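Local atomic coordinates of formylmethanofuran--tetrahydromethanopterin formyltransferase (PDB entry 1M5S), a protein that probably catalyses the reversible transfer of a formyl group from formylmethanofuran to tetrahydromethanopterin, an early step of methanogenesis from carbon dioxide. Residues Ala13-Val23 against Ile155-Asn165; Val202-Ala210 against Lys217-Cys225. All blocks are in the same frame, centred on the assembly; numbering follows the deposited sequence.

Contact 1 of 2, residues Ala13-Val23 against Ile155-Asn165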
ATOM      1  N   ALA A  13      15.948 -29.033   1.753  1.00 31.61           N
ATOM      2  CA  ALA A  13      15.063 -28.749   0.632  1.00 31.21           C
ATOM      3  C   ALA A  13      15.629 -29.387  -0.637  1.00 28.80           C
ATOM      4  O   ALA A  13      16.839 -29.334  -0.890  1.00 32.52           O
ATOM      5  CB  ALA A  13      14.927 -27.249   0.436  1.00 35.32           C
ATOM      6  N   GLU A  14      14.731 -29.947  -1.442  1.00 26.24           N
ATOM      7  CA  GLU A  14      15.082 -30.573  -2.705  1.00 37.77           C
ATOM      8  C   GLU A  14      14.656 -29.671  -3.859  1.00 32.47           C
ATOM      9  O   GLU A  14      13.458 -29.508  -4.126  1.00 39.80           O
ATOM     10  CB  GLU A  14      14.384 -31.930  -2.812  1.00 32.67           C
ATOM     11  CG  GLU A  14      14.589 -32.655  -4.136  1.00 49.00           C
ATOM     12  CD  GLU A  14      15.020 -34.087  -3.957  1.00 53.08           C
ATOM     13  OE1 GLU A  14      14.444 -34.779  -3.093  1.00 50.81           O
ATOM     14  OE2 GLU A  14      15.959 -34.512  -4.661  1.00 55.33           O
ATOM     15  N   ALA A  15      15.647 -29.157  -4.584  1.00 37.01           N
ATOM     16  CA  ALA A  15      15.407 -28.207  -5.662  1.00 29.38           C
ATOM     17  C   ALA A  15      15.731 -28.762  -7.058  1.00 40.18           C
ATOM     18  O   ALA A  15      16.656 -29.570  -7.224  1.00 38.72           O
ATOM     19  CB  ALA A  15      16.195 -26.935  -5.406  1.00 25.19           C
ATOM     20  N   PHE A  16      15.014 -28.245  -8.060  1.00 36.12           N
ATOM     21  CA  PHE A  16      15.128 -28.677  -9.456  1.00 36.01           C
ATOM     22  C   PHE A  16      15.802 -27.603 -10.316  1.00 40.84           C
ATOM     23  O   PHE A  16      15.756 -26.412  -9.989  1.00 34.84           O
ATOM     24  CB  PHE A  16      13.739 -28.978 -10.014  1.00 46.09           C
ATOM     25  CG  PHE A  16      12.924 -29.894  -9.146  1.00 54.94           C
ATOM     26  CD1 PHE A  16      12.433 -29.459  -7.919  1.00 57.43           C
ATOM     27  CD2 PHE A  16      12.656 -31.199  -9.549  1.00 57.95           C
ATOM     28  CE1 PHE A  16      11.689 -30.310  -7.105  1.00 64.19           C
ATOM     29  CE2 PHE A  16      11.909 -32.061  -8.742  1.00 59.36           C
ATOM     30  CZ  PHE A  16      11.425 -31.616  -7.519  1.00 61.14           C
ATOM     31  N   PRO A  17      16.455 -28.008 -11.421  1.00 38.97           N
ATOM     32  CA  PRO A  17      16.938 -26.994 -12.365  1.00 36.12           C
ATOM     33  C   PRO A  17      15.784 -26.353 -13.146  1.00 25.72           C
ATOM     34  O   PRO A  17      14.734 -26.981 -13.371  1.00 31.41           O
ATOM     35  CB  PRO A  17      17.888 -27.780 -13.273  1.00 41.83           C
ATOM     36  CG  PRO A  17      17.325 -29.164 -13.261  1.00 42.72           C
ATOM     37  CD  PRO A  17      16.819 -29.371 -11.852  1.00 41.25           C
ATOM     38  N   ILE A  18      15.941 -25.071 -13.460  1.00 34.16           N
ATOM     39  CA  ILE A  18      14.949 -24.353 -14.255  1.00 31.03           C
ATOM     40  C   ILE A  18      15.619 -23.231 -15.052  1.00 23.81           C
ATOM     41  O   ILE A  18      16.777 -22.885 -14.798  1.00 27.63           O
ATOM     42  CB  ILE A  18      13.820 -23.785 -13.348  1.00 33.00           C
ATOM     43  CG1 ILE A  18      12.585 -23.459 -14.191  1.00 30.61           C
ATOM     44  CG2 ILE A  18      14.328 -22.578 -12.564  1.00 27.13           C
ATOM     45  CD1 ILE A  18      11.274 -23.479 -13.427  1.00 30.52           C
ATOM     46  N   LYS A  19      14.949 -22.767 -16.101  1.00 29.88           N
ATOM     47  CA  LYS A  19      15.462 -21.645 -16.872  1.00 27.48           C
ATOM     48  C   LYS A  19      14.881 -20.349 -16.309  1.00 14.28           C
ATOM     49  O   LYS A  19      13.665 -20.239 -16.108  1.00 28.19           O
ATOM     50  CB  LYS A  19      15.084 -21.804 -18.346  1.00 24.68           C
ATOM     51  CG  LYS A  19      15.483 -23.144 -18.950  1.00 37.77           C
ATOM     52  CD  LYS A  19      16.975 -23.401 -18.800  1.00 28.84           C
ATOM     53  CE  LYS A  19      17.381 -24.664 -19.535  1.00 51.83           C
ATOM     54  NZ  LYS A  19      18.857 -24.787 -19.628  1.00 48.32           N
ATOM     55  N   ILE A  20      15.754 -19.369 -16.081  1.00 29.43           N
ATOM     56  CA  ILE A  20      15.354 -18.103 -15.469  1.00 29.22           C
ATOM     57  C   ILE A  20      15.787 -16.910 -16.322  1.00 29.00           C
ATOM     58  O   ILE A  20      16.973 -16.744 -16.605  1.00 31.99           O
ATOM     59  CB  ILE A  20      15.955 -17.943 -14.036  1.00 16.71           C
ATOM     60  CG1 ILE A  20      15.460 -19.071 -13.114  1.00 22.60           C
ATOM     61  CG2 ILE A  20      15.535 -16.599 -13.442  1.00 25.16           C
ATOM     62  CD1 ILE A  20      16.071 -19.057 -11.734  1.00 24.02           C
ATOM     63  N   ALA A  21      14.811 -16.093 -16.725  1.00 30.89           N
ATOM     64  CA  ALA A  21      15.080 -14.789 -17.336  1.00 25.47           C
ATOM     65  C   ALA A  21      14.870 -13.665 -16.314  1.00 29.96           C
ATOM     66  O   ALA A  21      13.909 -13.694 -15.564  1.00 25.01           O
ATOM     67  CB  ALA A  21      14.168 -14.579 -18.542  1.00 25.40           C
ATOM     68  N   ARG A  22      15.863 -12.796 -16.180  1.00 28.42           N
ATOM     69  CA  ARG A  22      15.823 -11.596 -15.335  1.00 24.38           C
ATOM     70  C   ARG A  22      15.524 -10.368 -16.201  1.00 27.33           C
ATOM     71  O   ARG A  22      16.143 -10.167 -17.258  1.00 25.00           O
ATOM     72  CB  ARG A  22      17.178 -11.428 -14.650  1.00 27.76           C
ATOM     73  CG  ARG A  22      17.116 -10.645 -13.337  1.00 22.68           C
ATOM     74  CD  ARG A  22      18.454  -9.985 -13.006  1.00 31.25           C
ATOM     75  NE  ARG A  22      18.615  -9.647 -11.586  1.00 28.08           N
ATOM     76  CZ  ARG A  22      19.500  -8.743 -11.145  1.00 36.51           C
ATOM     77  NH1 ARG A  22      20.298  -8.088 -12.002  1.00 34.29           N
ATOM     78  NH2 ARG A  22      19.663  -8.417  -9.857  1.00 34.73           N
ATOM     79  N   VAL A  23      14.514  -9.605 -15.781  1.00 26.89           N
ATOM     80  CA  VAL A  23      14.078  -8.378 -16.463  1.00 20.01           C
ATOM     81  C   VAL A  23      13.994  -7.216 -15.463  1.00 28.70           C
ATOM     82  O   VAL A  23      13.434  -7.368 -14.381  1.00 21.39           O
ATOM     83  CB  VAL A  23      12.670  -8.540 -17.112  1.00 24.28           C
ATOM     84  CG1 VAL A  23      12.338  -7.321 -17.942  1.00 28.27           C
ATOM     85  CG2 VAL A  23      12.614  -9.789 -17.948  1.00 24.61           C
ATOM     86  N   ILE A 155      16.832  -9.838 -23.565  1.00 28.56           N
ATOM     87  CA  ILE A 155      16.735 -10.230 -22.164  1.00 34.48           C
ATOM     88  C   ILE A 155      17.480 -11.554 -21.933  1.00 33.16           C
ATOM     89  O   ILE A 155      17.172 -12.575 -22.558  1.00 36.09           O
ATOM     90  CB  ILE A 155      15.260 -10.369 -21.731  1.00 31.64           C
ATOM     91  CG1 ILE A 155      14.636  -8.983 -21.594  1.00 33.54           C
ATOM     92  CG2 ILE A 155      15.157 -11.116 -20.406  1.00 31.40           C
ATOM     93  CD1 ILE A 155      13.227  -8.928 -22.067  1.00 47.75           C
ATOM     94  N   GLY A 156      18.461 -11.516 -21.035  1.00 32.27           N
ATOM     95  CA  GLY A 156      19.258 -12.692 -20.733  1.00 32.83           C
ATOM     96  C   GLY A 156      18.541 -13.728 -19.892  1.00 38.50           C
ATOM     97  O   GLY A 156      17.610 -13.418 -19.135  1.00 27.72           O
ATOM     98  N   ALA A 157      19.010 -14.967 -20.006  1.00 31.98           N
ATOM     99  CA  ALA A 157      18.465 -16.092 -19.255  1.00 26.75           C
ATOM    100  C   ALA A 157      19.596 -17.058 -18.913  1.00 34.96           C
ATOM    101  O   ALA A 157      20.652 -17.037 -19.550  1.00 33.36           O
ATOM    102  CB  ALA A 157      17.387 -16.799 -20.077  1.00 23.62           C
ATOM    103  N   ILE A 158      19.431 -17.793 -17.816  1.00 33.45           N
ATOM    104  CA  ILE A 158      20.414 -18.790 -17.399  1.00 32.00           C
ATOM    105  C   ILE A 158      19.732 -20.058 -16.901  1.00 32.57           C
ATOM    106  O   ILE A 158      18.501 -20.172 -16.929  1.00 33.67           O
ATOM    107  CB  ILE A 158      21.361 -18.260 -16.279  1.00 33.29           C
ATOM    108  CG1 ILE A 158      20.554 -17.600 -15.154  1.00 29.66           C
ATOM    109  CG2 ILE A 158      22.373 -17.284 -16.858  1.00 32.11           C
ATOM    110  CD1 ILE A 158      20.428 -18.441 -13.921  1.00 28.99           C
ATOM    111  N   ALA A 159      20.555 -21.065 -16.616  1.00 38.51           N
ATOM    112  CA  ALA A 159      20.113 -22.284 -15.944  1.00 35.79           C
ATOM    113  C   ALA A 159      20.136 -22.021 -14.441  1.00 27.68           C
ATOM    114  O   ALA A 159      21.203 -21.791 -13.852  1.00 36.39           O
ATOM    115  CB  ALA A 159      21.047 -23.450 -16.296  1.00 38.09           C
ATOM    116  N   GLY A 160      18.945 -21.894 -13.866  1.00 36.39           N
ATOM    117  CA  GLY A 160      18.834 -21.567 -12.461  1.00 32.52           C
ATOM    118  C   GLY A 160      18.245 -22.702 -11.660  1.00 40.04           C
ATOM    119  O   GLY A 160      18.264 -23.858 -12.085  1.00 37.40           O
ATOM    120  N   ILE A 161      17.645 -22.352 -10.529  1.00 33.93           N
ATOM    121  CA  ILE A 161      17.207 -23.330  -9.545  1.00 32.02           C
ATOM    122  C   ILE A 161      15.815 -22.960  -9.051  1.00 34.15           C
ATOM    123  O   ILE A 161      15.584 -21.838  -8.630  1.00 25.12           O
ATOM    124  CB  ILE A 161      18.170 -23.358  -8.338  1.00 34.57           C
ATOM    125  CG1 ILE A 161      19.622 -23.469  -8.814  1.00 37.88           C
ATOM    126  CG2 ILE A 161      17.825 -24.515  -7.424  1.00 35.13           C
ATOM    127  CD1 ILE A 161      20.640 -23.209  -7.737  1.00 27.77           C
ATOM    128  N   ALA A 162      14.882 -23.896  -9.155  1.00 24.96           N
ATOM    129  CA  ALA A 162      13.537 -23.701  -8.635  1.00 31.60           C
ATOM    130  C   ALA A 162      13.256 -24.699  -7.512  1.00 38.66           C
ATOM    131  O   ALA A 162      13.747 -25.826  -7.547  1.00 35.59           O
ATOM    132  CB  ALA A 162      12.525 -23.876  -9.747  1.00 31.67           C
ATOM    133  N   GLY A 163      12.533 -24.263  -6.482  1.00 31.42           N
ATOM    134  CA  GLY A 163      12.048 -25.199  -5.484  1.00 28.01           C
ATOM    135  C   GLY A 163      12.812 -25.252  -4.173  1.00 28.50           C
ATOM    136  O   GLY A 163      12.522 -26.112  -3.342  1.00 34.37           O
ATOM    137  N   GLY A 164      13.796 -24.372  -3.985  1.00 23.53           N
ATOM    138  CA  GLY A 164      14.325 -24.142  -2.642  1.00 26.66           C
ATOM    139  C   GLY A 164      13.204 -23.708  -1.700  1.00 25.02           C
ATOM    140  O   GLY A 164      12.244 -23.072  -2.138  1.00 23.40           O
ATOM    141  N   ASN A 165      13.234 -24.144  -0.446  1.00 20.89           N
ATOM    142  CA  ASN A 165      12.098 -23.895   0.434  1.00 27.01           C
ATOM    143  C   ASN A 165      12.396 -24.156   1.902  1.00 27.35           C
ATOM    144  O   ASN A 165      13.430 -24.732   2.243  1.00 24.07           O
ATOM    145  CB  ASN A 165      10.890 -24.740  -0.008  1.00 27.28           C
ATOM    146  CG  ASN A 165      11.033 -26.207   0.357  1.00 38.30           C
ATOM    147  OD1 ASN A 165      10.703 -26.616   1.466  1.00 32.74           O
ATOM    148  ND2 ASN A 165      11.513 -27.007  -0.585  1.00 29.00           N
TER

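Contact 2 of 2, residues Val202-Ala210 against Lys217-Cys225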
ATOM      1  N   VAL A 202       3.189 -20.377   0.108  1.00 23.72           N
ATOM      2  CA  VAL A 202       2.454 -21.595  -0.225  1.00 24.28           C
ATOM      3  C   VAL A 202       1.522 -21.962   0.921  1.00 21.97           C
ATOM      4  O   VAL A 202       1.974 -22.317   2.001  1.00 22.85           O
ATOM      5  CB  VAL A 202       3.427 -22.776  -0.467  1.00 28.83           C
ATOM      6  CG1 VAL A 202       2.675 -23.997  -0.982  1.00 27.48           C
ATOM      7  CG2 VAL A 202       4.517 -22.363  -1.438  1.00 27.56           C
ATOM      8  N   ALA A 203       0.219 -21.883   0.686  1.00 22.55           N
ATOM      9  CA  ALA A 203      -0.753 -22.289   1.691  1.00 23.19           C
ATOM     10  C   ALA A 203      -1.093 -23.778   1.577  1.00 29.16           C
ATOM     11  O   ALA A 203      -1.560 -24.391   2.535  1.00 25.04           O
ATOM     12  CB  ALA A 203      -2.011 -21.465   1.550  1.00 22.88           C
ATOM     13  N   SER A 204      -0.825 -24.358   0.413  1.00 24.32           N
ATOM     14  CA  SER A 204      -1.306 -25.696   0.093  1.00 33.75           C
ATOM     15  C   SER A 204      -0.304 -26.808   0.409  1.00 29.27           C
ATOM     16  O   SER A 204      -0.584 -27.684   1.232  1.00 31.93           O
ATOM     17  CB  SER A 204      -1.730 -25.767  -1.382  1.00 27.50           C
ATOM     18  OG  SER A 204      -0.704 -25.305  -2.245  1.00 25.62           O
ATOM     19  N   GLY A 205       0.866 -26.756  -0.227  1.00 27.84           N
ATOM     20  CA  GLY A 205       1.801 -27.875  -0.180  1.00 28.46           C
ATOM     21  C   GLY A 205       1.320 -29.065  -0.999  1.00 33.87           C
ATOM     22  O   GLY A 205       0.155 -29.126  -1.391  1.00 29.66           O
ATOM     23  N   SER A 206       2.194 -30.031  -1.243  1.00 34.78           N
ATOM     24  CA  SER A 206       1.789 -31.210  -2.001  1.00 37.93           C
ATOM     25  C   SER A 206       2.764 -32.376  -1.877  1.00 37.91           C
ATOM     26  O   SER A 206       3.962 -32.182  -1.650  1.00 36.22           O
ATOM     27  CB  SER A 206       1.607 -30.845  -3.481  1.00 29.71           C
ATOM     28  OG  SER A 206       2.848 -30.483  -4.068  1.00 33.35           O
ATOM     29  N   LYS A 207       2.236 -33.588  -2.026  1.00 42.55           N
ATOM     30  CA  LYS A 207       3.070 -34.775  -2.209  1.00 42.30           C
ATOM     31  C   LYS A 207       3.130 -35.172  -3.686  1.00 46.73           C
ATOM     32  O   LYS A 207       2.274 -34.771  -4.483  1.00 38.95           O
ATOM     33  CB  LYS A 207       2.538 -35.943  -1.368  1.00 34.57           C
ATOM     34  CG  LYS A 207       1.144 -36.407  -1.738  1.00 36.38           C
ATOM     35  CD  LYS A 207       0.755 -37.629  -0.925  1.00 38.30           C
ATOM     36  CE  LYS A 207      -0.574 -38.206  -1.378  1.00 35.44           C
ATOM     37  NZ  LYS A 207      -1.727 -37.386  -0.930  1.00 35.59           N
ATOM     38  N   SER A 208       4.084 -36.044  -4.010  1.00 48.21           N
ATOM     39  CA  SER A 208       4.395 -36.425  -5.388  1.00 53.82           C
ATOM     40  C   SER A 208       3.325 -37.247  -6.110  1.00 55.23           C
ATOM     41  O   SER A 208       3.341 -37.333  -7.336  1.00 62.06           O
ATOM     42  CB  SER A 208       5.719 -37.192  -5.424  1.00 52.71           C
ATOM     43  OG  SER A 208       6.548 -36.735  -6.478  1.00 62.37           O
ATOM     44  N   GLY A 209       2.414 -37.864  -5.365  1.00 55.59           N
ATOM     45  CA  GLY A 209       1.441 -38.733  -6.004  1.00 55.42           C
ATOM     46  C   GLY A 209       0.028 -38.592  -5.484  1.00 55.74           C
ATOM     47  O   GLY A 209      -0.432 -37.484  -5.221  1.00 56.48           O
ATOM     48  N   ALA A 210      -0.674 -39.719  -5.394  1.00 49.30           N
ATOM     49  CA  ALA A 210      -2.028 -39.759  -4.855  1.00 48.46           C
ATOM     50  C   ALA A 210      -2.322 -41.115  -4.214  1.00 53.99           C
ATOM     51  O   ALA A 210      -1.986 -42.159  -4.767  1.00 56.12           O
ATOM     52  CB  ALA A 210      -3.031 -39.478  -5.955  1.00 42.86           C
ATOM     53  N   LYS A 217      -1.290 -35.965 -10.724  1.00 52.25           N
ATOM     54  CA  LYS A 217       0.162 -36.063 -10.596  1.00 53.10           C
ATOM     55  C   LYS A 217       0.681 -35.503  -9.266  1.00 54.99           C
ATOM     56  O   LYS A 217       1.807 -35.795  -8.863  1.00 56.38           O
ATOM     57  CB  LYS A 217       0.861 -35.370 -11.779  1.00 61.13           C
ATOM     58  CG  LYS A 217       0.871 -33.835 -11.736  1.00 71.89           C
ATOM     59  CD  LYS A 217       1.697 -33.238 -12.881  1.00 79.72           C
ATOM     60  CE  LYS A 217       3.157 -33.686 -12.825  1.00 80.02           C
ATOM     61  NZ  LYS A 217       3.931 -33.211 -14.006  1.00 81.17           N
ATOM     62  N   ALA A 218      -0.154 -34.728  -8.578  1.00 50.71           N
ATOM     63  CA  ALA A 218       0.206 -34.156  -7.282  1.00 50.63           C
ATOM     64  C   ALA A 218      -1.046 -33.863  -6.460  1.00 43.74           C
ATOM     65  O   ALA A 218      -2.061 -33.417  -6.995  1.00 43.29           O
ATOM     66  CB  ALA A 218       1.026 -32.876  -7.479  1.00 50.47           C
ATOM     67  N   THR A 219      -0.998 -34.200  -5.174  1.00 39.38           N
ATOM     68  CA  THR A 219      -2.102 -33.904  -4.265  1.00 34.44           C
ATOM     69  C   THR A 219      -1.584 -33.302  -2.959  1.00 32.29           C
ATOM     70  O   THR A 219      -0.377 -33.281  -2.703  1.00 30.39           O
ATOM     71  CB  THR A 219      -2.919 -35.169  -3.918  1.00 37.98           C
ATOM     72  OG1 THR A 219      -2.072 -36.124  -3.274  1.00 38.29           O
ATOM     73  CG2 THR A 219      -3.520 -35.787  -5.163  1.00 38.89           C
ATOM     74  N   ALA A 220      -2.507 -32.849  -2.118  1.00 35.09           N
ATOM     75  CA  ALA A 220      -2.147 -32.372  -0.787  1.00 36.91           C
ATOM     76  C   ALA A 220      -1.490 -33.504  -0.003  1.00 40.70           C
ATOM     77  O   ALA A 220      -1.975 -34.639  -0.012  1.00 39.70           O
ATOM     78  CB  ALA A 220      -3.389 -31.871  -0.053  1.00 29.43           C
ATOM     79  N   ASN A 221      -0.323 -33.216   0.564  1.00 34.40           N
ATOM     80  CA  ASN A 221       0.335 -34.126   1.495  1.00 32.84           C
ATOM     81  C   ASN A 221      -0.381 -34.120   2.854  1.00 36.96           C
ATOM     82  O   ASN A 221      -0.161 -33.238   3.687  1.00 35.23           O
ATOM     83  CB  ASN A 221       1.794 -33.712   1.658  1.00 32.20           C
ATOM     84  CG  ASN A 221       2.610 -34.731   2.420  1.00 35.34           C
ATOM     85  OD1 ASN A 221       3.835 -34.764   2.306  1.00 36.51           O
ATOM     86  ND2 ASN A 221       1.946 -35.531   3.244  1.00 24.83           N
ATOM     87  N   GLU A 222      -1.199 -35.143   3.091  1.00 35.37           N
ATOM     88  CA  GLU A 222      -2.037 -35.215   4.289  1.00 38.19           C
ATOM     89  C   GLU A 222      -1.230 -35.260   5.591  1.00 33.49           C
ATOM     90  O   GLU A 222      -1.781 -35.053   6.672  1.00 42.10           O
ATOM     91  CB  GLU A 222      -2.969 -36.436   4.209  1.00 38.44           C
ATOM     92  CG  GLU A 222      -2.261 -37.797   4.262  1.00 36.20           C
ATOM     93  CD  GLU A 222      -1.565 -38.169   2.961  1.00 46.16           C
ATOM     94  OE1 GLU A 222      -1.971 -37.655   1.895  1.00 43.48           O
ATOM     95  OE2 GLU A 222      -0.613 -38.980   3.002  1.00 46.33           O
ATOM     96  N   ARG A 223       0.076 -35.502   5.478  1.00 31.68           N
ATOM     97  CA  ARG A 223       0.954 -35.590   6.643  1.00 36.78           C
ATOM     98  C   ARG A 223       1.284 -34.222   7.221  1.00 36.13           C
ATOM     99  O   ARG A 223       1.841 -34.133   8.315  1.00 30.68           O
ATOM    100  CB  ARG A 223       2.263 -36.301   6.288  1.00 43.93           C
ATOM    101  CG  ARG A 223       2.099 -37.719   5.764  1.00 46.47           C
ATOM    102  CD  ARG A 223       3.456 -38.357   5.493  1.00 53.12           C
ATOM    103  NE  ARG A 223       4.007 -38.998   6.688  1.00 59.61           N
ATOM    104  CZ  ARG A 223       5.266 -38.874   7.105  1.00 65.14           C
ATOM    105  NH1 ARG A 223       5.667 -39.518   8.194  1.00 61.93           N
ATOM    106  NH2 ARG A 223       6.118 -38.091   6.452  1.00 68.25           N
ATOM    107  N   PHE A 224       1.033 -33.169   6.445  1.00 37.35           N
ATOM    108  CA  PHE A 224       1.272 -31.798   6.898  1.00 32.14           C
ATOM    109  C   PHE A 224      -0.008 -30.974   6.927  1.00 31.85           C
ATOM    110  O   PHE A 224       0.043 -29.747   6.908  1.00 35.28           O
ATOM    111  CB  PHE A 224       2.297 -31.103   5.999  1.00 30.01           C
ATOM    112  CG  PHE A 224       3.680 -31.668   6.103  1.00 34.55           C
ATOM    113  CD1 PHE A 224       4.121 -32.628   5.201  1.00 39.33           C
ATOM    114  CD2 PHE A 224       4.565 -31.193   7.060  1.00 32.65           C
ATOM    115  CE1 PHE A 224       5.426 -33.102   5.246  1.00 31.88           C
ATOM    116  CE2 PHE A 224       5.871 -31.658   7.116  1.00 31.98           C
ATOM    117  CZ  PHE A 224       6.303 -32.615   6.206  1.00 40.20           C
ATOM    118  N   CYS A 225      -1.148 -31.657   6.968  1.00 30.59           N
ATOM    119  CA  CYS A 225      -2.447 -31.001   7.080  1.00 33.34           C
ATOM    120  C   CYS A 225      -2.961 -31.028   8.522  1.00 33.95           C
ATOM    121  O   CYS A 225      -3.455 -32.055   8.992  1.00 29.19           O
ATOM    122  CB  CYS A 225      -3.464 -31.682   6.157  1.00 34.09           C
ATOM    123  SG  CYS A 225      -3.048 -31.599   4.407  1.00 34.03           S
TER
HETATM  124  O   HOH W   1      -0.027 -30.314   1.508  1.00 41.01           O

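Contact 1 of 2, residues Ala13-Val23 against Ile155-Asn165
From F16 to A21, segment 13-23 pairs antiparallel with A162 back to A157 of segment 155-165, and the short strand axes, 134° apart, show how strongly the ribbon twists. Three hydrogen-bonded pairs, F16 with A162, I18 with G160 and I20 with I158, alternate with non-hydrogen-bonded ones. The bonds run both ways: F16 N gives to A162 O at 2.8 Å, and I158 N to I20 O at 2.9 Å. Beyond A21 the ladder fades into a weak R22 N to G156 O bond.

Small residues at G160, A162 and A15 let the isoleucines lie close against the opposite strand. G160, with no side chain, lets I20 CD1 lie 3.8 Å from its CA. On the same face I18 CG2 rests on A162 CB at 3.6 Å. A15 CB meets I161 CG2 at 3.5 Å, beside Y289 of strand 289-292. At the far end, with I155 CG1 beside the backbone N (chi1 -73°), the CG2 branch is the one that meets V23 CG2, at 3.8 Å. N165 ND2 lies 3.6 Å from A13 CB and gives to G163 O, which lies in the N165 amide plane, while N165 OD1 takes the G280 amide.

This is a twisted antiparallel ribbon of two long strands, joining a strand of the N-terminal family region to one of the proximal lobe.

Contact 2 of 2, residues Val202-Ala210 against Lys217-Cys225
K207 reaches across to T219, A220 and E222 with a single ammonium group. Its NZ donates to T219 OG1 at 2.7 Å, to the carbonyl A220 O at 2.9 Å, and to E222 OE1 at 2.8 Å in a salt bridge. The carboxylate receives it on the syn lone pair, whereas the A220 carbonyl is met 31° out of its plane. A long, flexible lysine suits this place: CG sits between the backbone N and the carbonyl carbon (chi1 62°), the middle of the chain is extended, and a bend at chi4 turns NZ into the group of oxygens. On the way its CB touches N221 CB at 3.8 Å.

Behind this side chain a single antiparallel bridge pairs the backbones. K207 N gives a bond to T219 O at 2.7 Å, and the return bond from T219 N to K207 O is weak. Threonine serves on two sides here: its OG1 faces the lysine, and its CG2 packs on A210 CB at 3.8 Å. Farther out, a water donates to S204 O and accepts a weak bond from N221 N, linking the two segments.

D126 of the second subunit adds a fourth acceptor to the three N-H of K207, which must therefore be shared; it forms a salt bridge with K207 and a hydrogen bond with T219 OG1, and F124 of that subunit packs on T219 and A220. With two carboxylates beside it, the lysine is probably held protonated, so that one charge ties the two segments of this loop to each other and to the neighbouring subunit.

How the contacts relate
Contact 1 is a buried interior pairing and contact 2 a partly buried loop crossing at a subunit boundary; their centres lie about 22 Å apart and their nearest atoms about 7 Å, without touching. Along the chain they follow in series. The first joins two long strands far apart in sequence, held by repeated main-chain bonds and small or branched apolar residues. The second joins two parts of one loop region between strands 193-194 and 243-251, with a single bridge and much of the work left to a charged side chain. Segments 155-165, 202-210 and 217-225 all belong to the proximal lobe. No other chain touches contact 1, whereas the second subunit shares in contact 2.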